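Local coordinates for oxidoreductase, Gfo/Idh/MocA family (Vibrio cholerae, PDB 1XEA), which probably acts as a nucleotide-dependent (NAD- or NADP-linked) oxidoreductase of the Gfo/Idh/MocA family, although its substrate is not established, at residues Thr34-Pro37 with Lys38-Gly41; Ala97-Ala100 with Gln101-Glu104; Pro157-Ile160 with Arg161-Val164; Lys244-Asp248 with Asn249-Arg253; Thr286-Ile289 with Glu290-Ala294. All coordinates share one frame; numbering follows the deposited sequence.

Interaction 1 of 5, residues Thr34-Pro37 with Lys38-Gly41; sequences TRNP and KVLG
Asn36 OD1 accepts from Lys38 N at 2.6 Å and from Val39 N at 3.3 Å, so the asparagine side chain caps the N-terminus of helix 37-46. Both bonds are weak, the first because it is bent (N-H...O angle 130°), the second because it is long. The side chain reaches these donors because CG stands opposite the backbone N (chi1 -170°), which carries the amide forward over the first turn.

Regular helical bonding starts at the same residues. Leu40 N donates to Asn36 O at 3.0 Å, and Gly41 N donates to Pro37 O at 3.0 Å, from well above the carbonyl plane. Pro37, the first helical residue, has no N-H to offer.

The remaining contacts are by van der Waals packing. The other amide atom of the cap, Asn36 ND2, lies beside Val39 CG2 at 3.6 Å, the two side chains running at about a right angle. The Lys38 chain, kinked at chi3, brings CE back alongside the amide. On the inner side, the methyl CG2 of Thr34 rests against Leu40 CB (3.5 Å), while Leu40 also packs on Thr52 and Thr54.

Thr34 follows strand 28-33 of the Rossmann fold and touches Leu10, within the probable glycine-rich dinucleotide-binding turn. The N-H groups of Lys38 and Val39 thus share one amide oxygen, a weak, bifurcated cap of the helix start that uses a neutral amide rather than a carboxylate.

Interaction 2 of 5, residues Ala97-Ala100 with Gln101-Glu104; sequences AASA and QECE
Ser99 O accepts from Cys103 N in a weak 3.4 Å bond, and Ala100 O accepts from Glu104 N at 2.7 Å, nearly along the C=O axis. These two bonds start helix 100-112 of the Rossmann-fold domain directly after the extended Ser99, which is its N-cap residue.

The serine hydroxyl does the capping. With chi1 at 68°, Ser99 OG is tucked between the backbone N and the carbonyl carbon and faces the first turn, where Glu102 N donates to it; the bond is straight (166°) but weak, at 3.3 Å. Ser99 OG in turn donates to Glu102 OE2 at 3.2 Å, on the anti lone pair of that oxygen. Glu102 OE2 is 4.0 Å from Ser99 N, so the reciprocal bond of a capping box is not made; the carboxylate meets the hydroxyl through that single bond.

Ala97 CB sits against Glu102 CB at 3.5 Å, and Cys103 SG lies on the same inner side, 4.2 Å from Ala97 CB. Helix 286-311 packs on Ala100 through Gln297 and Glu300 and on Cys103 through His296; Gln297 also bonds Glu104 OE2. The second oxygen of the Glu102 carboxylate, OE1, is held by the hydroxyl OG of Ser77.

Interaction 3 of 5, residues Pro157-Ile160 with Arg161-Val164; sequences PGDI and RTFV
The carboxylate of Asp159 meets Thr162 both at its edge and over its face. At the edge, Thr162 OG1 donates to Asp159 OD1 at 2.7 Å on the syn lone pair, the side facing the other oxygen. Over the face, Thr162 N approaches Asp159 OD2 at 3.3 Å from well above the plane (48° out of it), in an almost straight bond. A single residue therefore engages both oxygens, which should fix the rotation of the group. Beside this, Arg161 CB lies 3.3 Å from Asp159 OD2, but the guanidinium runs away from the carboxylate, its plane turned only 31° from it, to a salt bridge with Glu300.

Asp159 is the N-cap of helix 160-175. Its CG is folded between the backbone N and the carbonyl carbon (chi1 71°), bringing the carboxylate back over the first turn, where the negative charge would suit the helix N-terminus. Regular helical bonding follows: Phe163 N donates to Asp159 O at 3.0 Å and Val164 N to Ile160 O at 2.9 Å. One turn apart, Ile160 CG2 and Val164 CG2 make a looser apolar pair at 4.3 Å.

Ile160 packs on Ile306 and Thr307, and Val164 on Cys303, all of helix 286-311. The Phe163 side chain touches Leu197 and Leu200 of strand 196-206, so the start of helix 160-175 is seated between that long helix and the mixed sheet.

Interaction 4 of 5, residues Lys244-Asp248 with Asn249-Arg253; sequences KMWRD and NQESR
Backbone hydrogen bonds knit Met245 to Ser252 and Arg247 to Gln250 across an antiparallel hairpin. Met245 (selenomethionine here) donates from N to Ser252 O at 2.7 Å and receives Ser252 N at its own carbonyl oxygen, O, at 2.8 Å. Toward the end, Arg247 N reaches Gln250 O at 2.9 Å, and the return bond from Gln250 N to Arg247 O is more bent (133°), at the turn itself. Asp248 and Asn249 make a two-residue turn, both in the left-handed helical region. Between the bonded pairs, CA-H...O contacts fill in, as from Trp246 CA to Gln250 O at 3.1 Å.

Side-chain polar contacts gather on the face carrying Lys244, Trp246 and Glu251. Trp246 NE1 donates to Glu251 OE2 at 2.9 Å; the acceptor lies in the ring plane, whereas the indole comes in from above the carboxylate plane. Glu251 OE1 forms a long salt bridge to Lys244 NZ at 3.7 Å. On the face of Met245, Ser252 OG gives a weak bond to Met245 O.

In the apolar packing, Glu251 CB lies 3.5 Å from Trp246 CD1; with CG opposite its backbone N (chi1 160°), the glutamate chain extends alongside the indole. Lys244 CG passes over one ring face, offset toward the rim.

Asn249 OD1 accepts from Thr222 N of the second subunit, and the backbone of Glu251 and Arg253 bonds the third subunit, consistent with the sheet continuing across that interface. One carboxylate is thus shared between a neutral N-H donor and a more distant ammonium group, which would probably steady its charge.

Interaction 5 of 5, residues Thr286-Ile289 with Glu290-Ala294; sequences THII and ERNLA
Asn292 lies against Ile288 on the inner side of the turn, Asn292 ND2 being 3.2 Å from Ile288 CG2, the side chains running alongside and pointing the same way. CG of the asparagine stands opposite its own carbonyl carbon (chi1 -68°), which brings the amide back beside Ile288, and OD1 is taken by Arg124. Next to it, Ile289 CG2 and Leu293 CD1 form a second parallel pair at 4.2 Å; Tyr107 of helix 100-112 packs on Ile289, Asn292 and Leu293.

The segments form the first turns of the long helix 286-311, joined by the i to i+4 bonds of an alpha-helix. Asn292 N donates to Ile288 O at 2.9 Å and Leu293 N to Ile289 O at 2.9 Å. Glu290 N meets Thr286 O at 3.1 Å in a practically straight bond (177°), while Arg291 N to His287 O is longer and weak.

On the outer side, packing thins: Thr286 CG2 and Glu290 CG approach no closer than 4.3 Å, and CB of the exposed His287 points away from the following turn. Arg291, by contrast, runs out fully extended from the helix to a salt bridge between Arg291 NE and Asp173 OD1.

Three of the five contacts begin helices with a side-chain cap: interactions 1, 2 and 3, using Asn36, Ser99 and Asp159. Interactions 1 and 2 belong to the Rossmann fold, with centres 28 Å apart. Helix 286-311, where interaction 5 lies, links interactions 2 and 3: Leu293 CD2 touches Glu104 CA of interaction 2 at 4.0 Å, while further along the helix packs on interaction 3. Interactions 2 and 3 also meet directly, Ala98 O lying 2.8 Å from Arg161 NH1. The hairpin of interaction 4 stands apart, 51 Å between centres from interaction 1, at the subunit interfaces; its Arg247 side chain is about 8 Å from a bound nickel ion.

Interaction 1 of 5, residues Thr34-Pro37 with Lys38-Gly41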
loop_
_atom_site.group_PDB
_atom_site.type_symbol
_atom_site.label_atom_id
_atom_site.label_comp_id
_atom_site.label_asym_id
_atom_site.label_seq_id
_atom_site.Cartn_x
_atom_site.Cartn_y
_atom_site.Cartn_z
ATOM N N THR A 34 -44.433 3.280 -7.522
ATOM C CA THR A 34 -43.705 4.303 -8.244
ATOM C C THR A 34 -44.555 4.832 -9.391
ATOM O O THR A 34 -45.461 4.146 -9.869
ATOM C CB THR A 34 -42.349 3.741 -8.759
ATOM O OG1 THR A 34 -41.587 4.784 -9.380
ATOM C CG2 THR A 34 -42.574 2.615 -9.746
ATOM N N ARG A 35 -44.278 6.066 -9.808
ATOM C CA ARG A 35 -45.020 6.704 -10.895
ATOM C C ARG A 35 -45.031 5.842 -12.154
ATOM O O ARG A 35 -46.080 5.340 -12.556
ATOM C CB ARG A 35 -44.417 8.083 -11.215
ATOM C CG ARG A 35 -44.894 9.223 -10.319
ATOM C CD ARG A 35 -46.365 9.562 -10.567
ATOM N NE ARG A 35 -46.865 10.581 -9.638
ATOM C CZ ARG A 35 -47.689 10.342 -8.615
ATOM N NH1 ARG A 35 -48.121 9.109 -8.378
ATOM N NH2 ARG A 35 -48.071 11.336 -7.818
ATOM N N ASN A 36 -43.858 5.664 -12.760
ATOM C CA ASN A 36 -43.720 4.873 -13.986
ATOM C C ASN A 36 -44.177 3.419 -13.814
ATOM O O ASN A 36 -43.580 2.662 -13.046
ATOM C CB ASN A 36 -42.269 4.892 -14.461
ATOM C CG ASN A 36 -42.110 4.302 -15.840
ATOM O OD1 ASN A 36 -42.870 3.420 -16.244
ATOM N ND2 ASN A 36 -41.116 4.782 -16.574
ATOM N N PRO A 37 -45.229 3.005 -14.549
ATOM C CA PRO A 37 -45.767 1.641 -14.471
ATOM C C PRO A 37 -44.858 0.621 -15.144
ATOM O O PRO A 37 -44.861 -0.561 -14.793
ATOM C CB PRO A 37 -47.109 1.769 -15.172
ATOM C CG PRO A 37 -46.787 2.736 -16.266
ATOM C CD PRO A 37 -45.971 3.796 -15.551
ATOM N N LYS A 38 -44.086 1.093 -16.118
ATOM C CA LYS A 38 -43.149 0.245 -16.849
ATOM C C LYS A 38 -42.092 -0.282 -15.877
ATOM O O LYS A 38 -41.980 -1.491 -15.647
ATOM C CB LYS A 38 -42.472 1.057 -17.960
ATOM C CG LYS A 38 -41.304 0.351 -18.641
ATOM C CD LYS A 38 -40.464 1.324 -19.465
ATOM C CE LYS A 38 -39.862 2.427 -18.599
ATOM N NZ LYS A 38 -39.019 3.351 -19.407
ATOM N N VAL A 39 -41.317 0.647 -15.324
ATOM C CA VAL A 39 -40.274 0.331 -14.365
ATOM C C VAL A 39 -40.891 -0.432 -13.197
ATOM O O VAL A 39 -40.359 -1.447 -12.738
ATOM C CB VAL A 39 -39.616 1.625 -13.846
ATOM C CG1 VAL A 39 -38.596 1.309 -12.755
ATOM C CG2 VAL A 39 -38.946 2.351 -15.004
ATOM N N LEU A 40 -42.032 0.058 -12.734
ATOM C CA LEU A 40 -42.741 -0.565 -11.626
ATOM C C LEU A 40 -42.881 -2.059 -11.832
ATOM O O LEU A 40 -42.538 -2.852 -10.955
ATOM C CB LEU A 40 -44.128 0.049 -11.485
ATOM C CG LEU A 40 -45.114 -0.700 -10.587
ATOM C CD1 LEU A 40 -44.569 -0.883 -9.168
ATOM C CD2 LEU A 40 -46.401 0.092 -10.573
ATOM N N GLY A 41 -43.394 -2.429 -13.000
ATOM C CA GLY A 41 -43.591 -3.832 -13.314
ATOM C C GLY A 41 -42.304 -4.583 -13.578
ATOM O O GLY A 41 -42.174 -5.757 -13.232
#

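Interaction 2 of 5, residues Ala97-Ala100 with Gln101-Glu104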
loop_
_atom_site.group_PDB
_atom_site.type_symbol
_atom_site.label_atom_id
_atom_site.label_comp_id
_atom_site.label_asym_id
_atom_site.label_seq_id
_atom_site.Cartn_x
_atom_site.Cartn_y
_atom_site.Cartn_z
ATOM N N ALA A 97 -34.988 16.924 3.199
ATOM C CA ALA A 97 -35.596 17.962 2.400
ATOM C C ALA A 97 -34.531 18.970 2.011
ATOM O O ALA A 97 -33.469 19.033 2.632
ATOM C CB ALA A 97 -36.710 18.644 3.181
ATOM N N ALA A 98 -34.834 19.762 0.986
ATOM C CA ALA A 98 -33.918 20.769 0.473
ATOM C C ALA A 98 -33.727 21.963 1.396
ATOM O O ALA A 98 -32.934 22.855 1.101
ATOM C CB ALA A 98 -34.395 21.240 -0.888
ATOM N N SER A 99 -34.448 21.992 2.510
ATOM C CA SER A 99 -34.312 23.101 3.443
ATOM C C SER A 99 -34.475 22.623 4.871
ATOM O O SER A 99 -35.057 21.568 5.116
ATOM C CB SER A 99 -35.351 24.181 3.148
ATOM O OG SER A 99 -36.660 23.722 3.433
ATOM N N ALA A 100 -33.952 23.402 5.811
ATOM C CA ALA A 100 -34.044 23.053 7.222
ATOM C C ALA A 100 -35.465 23.284 7.703
ATOM O O ALA A 100 -35.972 22.552 8.553
ATOM C CB ALA A 100 -33.072 23.891 8.039
ATOM N N GLN A 101 -36.105 24.306 7.145
ATOM C CA GLN A 101 -37.475 24.640 7.505
ATOM C C GLN A 101 -38.366 23.411 7.334
ATOM O O GLN A 101 -39.056 23.002 8.268
ATOM C CB GLN A 101 -37.984 25.790 6.625
ATOM C CG GLN A 101 -39.406 26.255 6.949
ATOM C CD GLN A 101 -39.551 26.770 8.378
ATOM O OE1 GLN A 101 -39.022 27.828 8.730
ATOM N NE2 GLN A 101 -40.266 26.015 9.210
ATOM N N GLU A 102 -38.343 22.823 6.140
ATOM C CA GLU A 102 -39.139 21.636 5.850
ATOM C C GLU A 102 -38.791 20.531 6.831
ATOM O O GLU A 102 -39.671 19.831 7.335
ATOM C CB GLU A 102 -38.876 21.151 4.423
ATOM C CG GLU A 102 -39.182 22.190 3.364
ATOM C CD GLU A 102 -39.135 21.641 1.949
ATOM O OE1 GLU A 102 -40.005 20.817 1.594
ATOM O OE2 GLU A 102 -38.222 22.036 1.190
ATOM N N CYS A 103 -37.498 20.379 7.095
ATOM C CA CYS A 103 -37.025 19.367 8.026
ATOM C C CYS A 103 -37.669 19.592 9.374
ATOM O O CYS A 103 -38.243 18.677 9.957
ATOM C CB CYS A 103 -35.501 19.436 8.166
ATOM S SG CYS A 103 -34.580 18.731 6.757
ATOM N N GLU A 104 -37.573 20.818 9.873
ATOM C CA GLU A 104 -38.161 21.133 11.164
ATOM C C GLU A 104 -39.658 20.834 11.146
ATOM O O GLU A 104 -40.181 20.239 12.091
ATOM C CB GLU A 104 -37.885 22.595 11.512
ATOM C CG GLU A 104 -36.398 22.927 11.525
ATOM C CD GLU A 104 -36.142 24.410 11.704
ATOM O OE1 GLU A 104 -36.754 25.207 10.959
ATOM O OE2 GLU A 104 -35.325 24.785 12.576
#

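Interaction 3 of 5, residues Pro157-Ile160 with Arg161-Val164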
loop_
_atom_site.group_PDB
_atom_site.type_symbol
_atom_site.label_atom_id
_atom_site.label_comp_id
_atom_site.label_asym_id
_atom_site.label_seq_id
_atom_site.Cartn_x
_atom_site.Cartn_y
_atom_site.Cartn_z
ATOM N N PRO A 157 -17.962 19.349 -10.391
ATOM C CA PRO A 157 -18.409 20.503 -9.612
ATOM C C PRO A 157 -19.913 20.640 -9.782
ATOM O O PRO A 157 -20.497 19.949 -10.616
ATOM C CB PRO A 157 -17.627 21.650 -10.235
ATOM C CG PRO A 157 -17.530 21.239 -11.666
ATOM C CD PRO A 157 -17.205 19.770 -11.583
ATOM N N GLY A 158 -20.536 21.520 -9.001
ATOM C CA GLY A 158 -21.976 21.700 -9.094
ATOM C C GLY A 158 -22.459 22.906 -8.312
ATOM O O GLY A 158 -21.659 23.620 -7.716
ATOM N N ASP A 159 -23.769 23.130 -8.304
ATOM C CA ASP A 159 -24.337 24.268 -7.594
ATOM C C ASP A 159 -24.366 24.033 -6.091
ATOM O O ASP A 159 -24.643 22.931 -5.621
ATOM C CB ASP A 159 -25.759 24.526 -8.062
ATOM C CG ASP A 159 -26.705 23.462 -7.585
ATOM O OD1 ASP A 159 -26.482 22.285 -7.964
ATOM O OD2 ASP A 159 -27.655 23.794 -6.827
ATOM N N ILE A 160 -24.115 25.100 -5.345
ATOM C CA ILE A 160 -24.105 25.056 -3.896
ATOM C C ILE A 160 -25.145 24.128 -3.301
ATOM O O ILE A 160 -24.802 23.193 -2.586
ATOM C CB ILE A 160 -24.318 26.447 -3.323
ATOM C CG1 ILE A 160 -23.265 27.388 -3.913
ATOM C CG2 ILE A 160 -24.247 26.399 -1.803
ATOM C CD1 ILE A 160 -23.429 28.817 -3.498
ATOM N N ARG A 161 -26.411 24.381 -3.599
ATOM C CA ARG A 161 -27.490 23.563 -3.066
ATOM C C ARG A 161 -27.270 22.071 -3.228
ATOM O O ARG A 161 -27.065 21.367 -2.245
ATOM C CB ARG A 161 -28.807 23.949 -3.726
ATOM C CG ARG A 161 -29.404 25.233 -3.187
ATOM C CD ARG A 161 -30.206 24.971 -1.941
ATOM N NE ARG A 161 -30.023 26.032 -0.967
ATOM C CZ ARG A 161 -30.711 26.124 0.163
ATOM N NH1 ARG A 161 -31.636 25.215 0.455
ATOM N NH2 ARG A 161 -30.462 27.116 1.009
ATOM N N THR A 162 -27.331 21.587 -4.461
ATOM C CA THR A 162 -27.158 20.167 -4.714
ATOM C C THR A 162 -25.918 19.616 -4.035
ATOM O O THR A 162 -25.974 18.613 -3.326
ATOM C CB THR A 162 -27.039 19.884 -6.208
ATOM O OG1 THR A 162 -28.171 20.437 -6.887
ATOM C CG2 THR A 162 -26.990 18.386 -6.457
ATOM N N PHE A 163 -24.795 20.278 -4.276
ATOM C CA PHE A 163 -23.517 19.882 -3.706
ATOM C C PHE A 163 -23.635 19.639 -2.204
ATOM O O PHE A 163 -23.162 18.627 -1.703
ATOM C CB PHE A 163 -22.495 20.985 -3.984
ATOM C CG PHE A 163 -21.089 20.665 -3.549
ATOM C CD1 PHE A 163 -20.086 20.498 -4.496
ATOM C CD2 PHE A 163 -20.739 20.669 -2.206
ATOM C CE1 PHE A 163 -18.761 20.349 -4.117
ATOM C CE2 PHE A 163 -19.412 20.520 -1.823
ATOM C CZ PHE A 163 -18.423 20.367 -2.784
ATOM N N VAL A 164 -24.274 20.556 -1.490
ATOM C CA VAL A 164 -24.398 20.403 -0.054
ATOM C C VAL A 164 -25.478 19.441 0.399
ATOM O O VAL A 164 -25.196 18.484 1.115
ATOM C CB VAL A 164 -24.643 21.751 0.643
ATOM C CG1 VAL A 164 -24.746 21.552 2.147
ATOM C CG2 VAL A 164 -23.509 22.712 0.330
#

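Interaction 4 of 5, residues Lys244-Asp248 with Asn249-Arg253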
loop_
_atom_site.group_PDB
_atom_site.type_symbol
_atom_site.label_atom_id
_atom_site.label_comp_id
_atom_site.label_asym_id
_atom_site.label_seq_id
_atom_site.Cartn_x
_atom_site.Cartn_y
_atom_site.Cartn_z
ATOM N N LYS A 244 -5.893 1.182 7.980
ATOM C CA LYS A 244 -4.707 0.891 8.743
ATOM C C LYS A 244 -4.826 1.506 10.127
ATOM O O LYS A 244 -5.426 2.564 10.295
ATOM C CB LYS A 244 -3.452 1.377 8.011
ATOM C CG LYS A 244 -3.605 2.686 7.281
ATOM C CD LYS A 244 -2.344 3.066 6.500
ATOM C CE LYS A 244 -2.120 2.179 5.280
ATOM N NZ LYS A 244 -1.196 2.813 4.275
HETATM N N MSE A 245 -4.286 0.801 11.117
HETATM C CA MSE A 245 -4.311 1.223 12.512
HETATM C C MSE A 245 -2.894 1.501 12.992
HETATM O O MSE A 245 -1.992 0.676 12.826
HETATM C CB MSE A 245 -4.930 0.117 13.363
HETATM C CG MSE A 245 -5.046 0.432 14.843
HETATM SE SE MSE A 245 -5.757 -1.065 15.929
HETATM C CE MSE A 245 -4.091 -1.623 16.785
ATOM N N TRP A 246 -2.707 2.678 13.573
ATOM C CA TRP A 246 -1.417 3.087 14.107
ATOM C C TRP A 246 -1.505 3.084 15.639
ATOM O O TRP A 246 -2.231 3.879 16.239
ATOM C CB TRP A 246 -1.066 4.482 13.592
ATOM C CG TRP A 246 -0.800 4.524 12.131
ATOM C CD1 TRP A 246 0.118 3.783 11.447
ATOM C CD2 TRP A 246 -1.434 5.368 11.163
ATOM N NE1 TRP A 246 0.095 4.111 10.118
ATOM C CE2 TRP A 246 -0.850 5.080 9.916
ATOM C CE3 TRP A 246 -2.440 6.336 11.228
ATOM C CZ2 TRP A 246 -1.234 5.726 8.743
ATOM C CZ3 TRP A 246 -2.825 6.984 10.057
ATOM C CH2 TRP A 246 -2.223 6.674 8.830
ATOM N N ARG A 247 -0.757 2.180 16.260
ATOM C CA ARG A 247 -0.755 2.036 17.705
ATOM C C ARG A 247 0.626 1.584 18.136
ATOM O O ARG A 247 1.240 0.746 17.481
ATOM C CB ARG A 247 -1.802 1.007 18.109
ATOM C CG ARG A 247 -1.643 0.484 19.504
ATOM C CD ARG A 247 -2.727 -0.524 19.792
ATOM N NE ARG A 247 -4.020 0.123 19.899
ATOM C CZ ARG A 247 -5.177 -0.523 19.955
ATOM N NH1 ARG A 247 -5.180 -1.854 19.906
ATOM N NH2 ARG A 247 -6.323 0.161 20.067
ATOM N N ASP A 248 1.116 2.151 19.233
ATOM C CA ASP A 248 2.443 1.816 19.741
ATOM C C ASP A 248 3.498 2.038 18.659
ATOM O O ASP A 248 4.462 1.276 18.533
ATOM C CB ASP A 248 2.489 0.362 20.196
ATOM C CG ASP A 248 1.445 0.046 21.241
ATOM O OD1 ASP A 248 1.395 0.755 22.272
ATOM O OD2 ASP A 248 0.677 -0.925 21.041
ATOM N N ASN A 249 3.302 3.090 17.876
ATOM C CA ASN A 249 4.219 3.426 16.803
ATOM C C ASN A 249 4.369 2.276 15.825
ATOM O O ASN A 249 5.444 2.044 15.291
ATOM C CB ASN A 249 5.588 3.795 17.355
ATOM C CG ASN A 249 6.385 4.638 16.379
ATOM O OD1 ASN A 249 5.862 5.611 15.811
ATOM N ND2 ASN A 249 7.654 4.285 16.179
ATOM N N GLN A 250 3.280 1.561 15.599
ATOM C CA GLN A 250 3.298 0.469 14.673
ATOM C C GLN A 250 2.103 0.643 13.793
ATOM O O GLN A 250 1.111 1.232 14.213
ATOM C CB GLN A 250 3.152 -0.848 15.383
ATOM C CG GLN A 250 4.310 -1.259 16.225
ATOM C CD GLN A 250 4.040 -2.628 16.815
ATOM O OE1 GLN A 250 3.700 -3.570 16.082
ATOM N NE2 GLN A 250 4.164 -2.750 18.140
ATOM N N GLU A 251 2.191 0.119 12.577
ATOM C CA GLU A 251 1.097 0.198 11.633
ATOM C C GLU A 251 0.626 -1.211 11.372
ATOM O O GLU A 251 1.425 -2.096 11.071
ATOM C CB GLU A 251 1.566 0.845 10.329
ATOM C CG GLU A 251 0.678 0.573 9.118
ATOM C CD GLU A 251 1.054 1.433 7.921
ATOM O OE1 GLU A 251 0.867 0.978 6.771
ATOM O OE2 GLU A 251 1.533 2.573 8.119
ATOM N N SER A 252 -0.672 -1.435 11.524
ATOM C CA SER A 252 -1.238 -2.753 11.247
ATOM C C SER A 252 -2.453 -2.551 10.363
ATOM O O SER A 252 -3.018 -1.461 10.322
ATOM C CB SER A 252 -1.624 -3.480 12.535
ATOM O OG SER A 252 -2.241 -2.611 13.462
ATOM N N ARG A 253 -2.840 -3.599 9.651
ATOM C CA ARG A 253 -3.970 -3.555 8.738
ATOM C C ARG A 253 -5.243 -4.001 9.439
ATOM O O ARG A 253 -5.215 -4.947 10.219
ATOM C CB ARG A 253 -3.672 -4.468 7.542
ATOM C CG ARG A 253 -4.837 -4.727 6.617
ATOM C CD ARG A 253 -4.379 -5.403 5.306
ATOM N NE ARG A 253 -5.498 -5.754 4.418
ATOM C CZ ARG A 253 -6.349 -6.754 4.631
ATOM N NH1 ARG A 253 -6.213 -7.518 5.712
ATOM N NH2 ARG A 253 -7.333 -6.978 3.764
#

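Interaction 5 of 5, residues Thr286-Ile289 with Glu290-Ala294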
loop_
_atom_site.group_PDB
_atom_site.type_symbol
_atom_site.label_atom_id
_atom_site.label_comp_id
_atom_site.label_asym_id
_atom_site.label_seq_id
_atom_site.Cartn_x
_atom_site.Cartn_y
_atom_site.Cartn_z
ATOM N N THR A 286 -34.218 9.993 20.832
ATOM C CA THR A 286 -34.091 11.439 20.745
ATOM C C THR A 286 -32.784 11.946 20.175
ATOM O O THR A 286 -32.784 12.817 19.309
ATOM C CB THR A 286 -34.245 12.081 22.123
ATOM O OG1 THR A 286 -35.498 11.693 22.689
ATOM C CG2 THR A 286 -34.179 13.589 22.011
ATOM N N HIS A 287 -31.671 11.420 20.677
ATOM C CA HIS A 287 -30.372 11.883 20.226
ATOM C C HIS A 287 -30.214 11.732 18.738
ATOM O O HIS A 287 -29.408 12.423 18.125
ATOM C CB HIS A 287 -29.246 11.147 20.955
ATOM C CG HIS A 287 -29.131 9.694 20.609
ATOM N ND1 HIS A 287 -30.068 8.754 20.984
ATOM C CD2 HIS A 287 -28.156 9.013 19.963
ATOM C CE1 HIS A 287 -29.672 7.557 20.589
ATOM N NE2 HIS A 287 -28.514 7.688 19.966
ATOM N N ILE A 288 -30.989 10.831 18.156
ATOM C CA ILE A 288 -30.914 10.628 16.725
ATOM C C ILE A 288 -31.619 11.756 15.980
ATOM O O ILE A 288 -31.025 12.415 15.121
ATOM C CB ILE A 288 -31.508 9.282 16.348
ATOM C CG1 ILE A 288 -30.526 8.186 16.762
ATOM C CG2 ILE A 288 -31.803 9.233 14.861
ATOM C CD1 ILE A 288 -30.907 6.822 16.286
ATOM N N ILE A 289 -32.883 11.981 16.314
ATOM C CA ILE A 289 -33.649 13.050 15.693
ATOM C C ILE A 289 -32.858 14.360 15.741
ATOM O O ILE A 289 -32.708 15.031 14.719
ATOM C CB ILE A 289 -34.979 13.264 16.421
ATOM C CG1 ILE A 289 -35.723 11.942 16.539
ATOM C CG2 ILE A 289 -35.810 14.280 15.683
ATOM C CD1 ILE A 289 -36.804 11.973 17.560
ATOM N N GLU A 290 -32.356 14.716 16.925
ATOM C CA GLU A 290 -31.588 15.950 17.102
ATOM C C GLU A 290 -30.400 16.030 16.157
ATOM O O GLU A 290 -30.091 17.103 15.640
ATOM C CB GLU A 290 -31.082 16.091 18.545
ATOM C CG GLU A 290 -32.143 16.488 19.576
ATOM C CD GLU A 290 -31.538 17.009 20.889
ATOM O OE1 GLU A 290 -30.777 16.257 21.561
ATOM O OE2 GLU A 290 -31.827 18.182 21.254
ATOM N N ARG A 291 -29.739 14.898 15.934
ATOM C CA ARG A 291 -28.591 14.871 15.040
ATOM C C ARG A 291 -29.095 15.091 13.623
ATOM O O ARG A 291 -28.487 15.821 12.838
ATOM C CB ARG A 291 -27.851 13.532 15.143
ATOM C CG ARG A 291 -26.689 13.399 14.164
ATOM C CD ARG A 291 -25.931 12.084 14.307
ATOM N NE ARG A 291 -24.913 11.944 13.263
ATOM C CZ ARG A 291 -24.005 10.971 13.219
ATOM N NH1 ARG A 291 -23.975 10.042 14.162
ATOM N NH2 ARG A 291 -23.122 10.930 12.233
ATOM N N ASN A 292 -30.220 14.465 13.297
ATOM C CA ASN A 292 -30.788 14.631 11.963
ATOM C C ASN A 292 -31.081 16.117 11.705
ATOM O O ASN A 292 -30.608 16.698 10.725
ATOM C CB ASN A 292 -32.050 13.781 11.824
ATOM C CG ASN A 292 -31.739 12.309 11.835
ATOM O OD1 ASN A 292 -30.933 11.837 11.046
ATOM N ND2 ASN A 292 -32.358 11.580 12.732
ATOM N N LEU A 293 -31.845 16.734 12.600
ATOM C CA LEU A 293 -32.164 18.138 12.463
ATOM C C LEU A 293 -30.899 18.946 12.346
ATOM O O LEU A 293 -30.702 19.686 11.387
ATOM C CB LEU A 293 -32.950 18.620 13.669
ATOM C CG LEU A 293 -34.398 18.150 13.610
ATOM C CD1 LEU A 293 -35.054 18.327 14.968
ATOM C CD2 LEU A 293 -35.137 18.928 12.533
ATOM N N ALA A 294 -30.029 18.795 13.330
ATOM C CA ALA A 294 -28.782 19.536 13.345
ATOM C C ALA A 294 -28.019 19.466 12.015
ATOM O O ALA A 294 -27.587 20.496 11.483
ATOM C CB ALA A 294 -27.903 19.038 14.484
#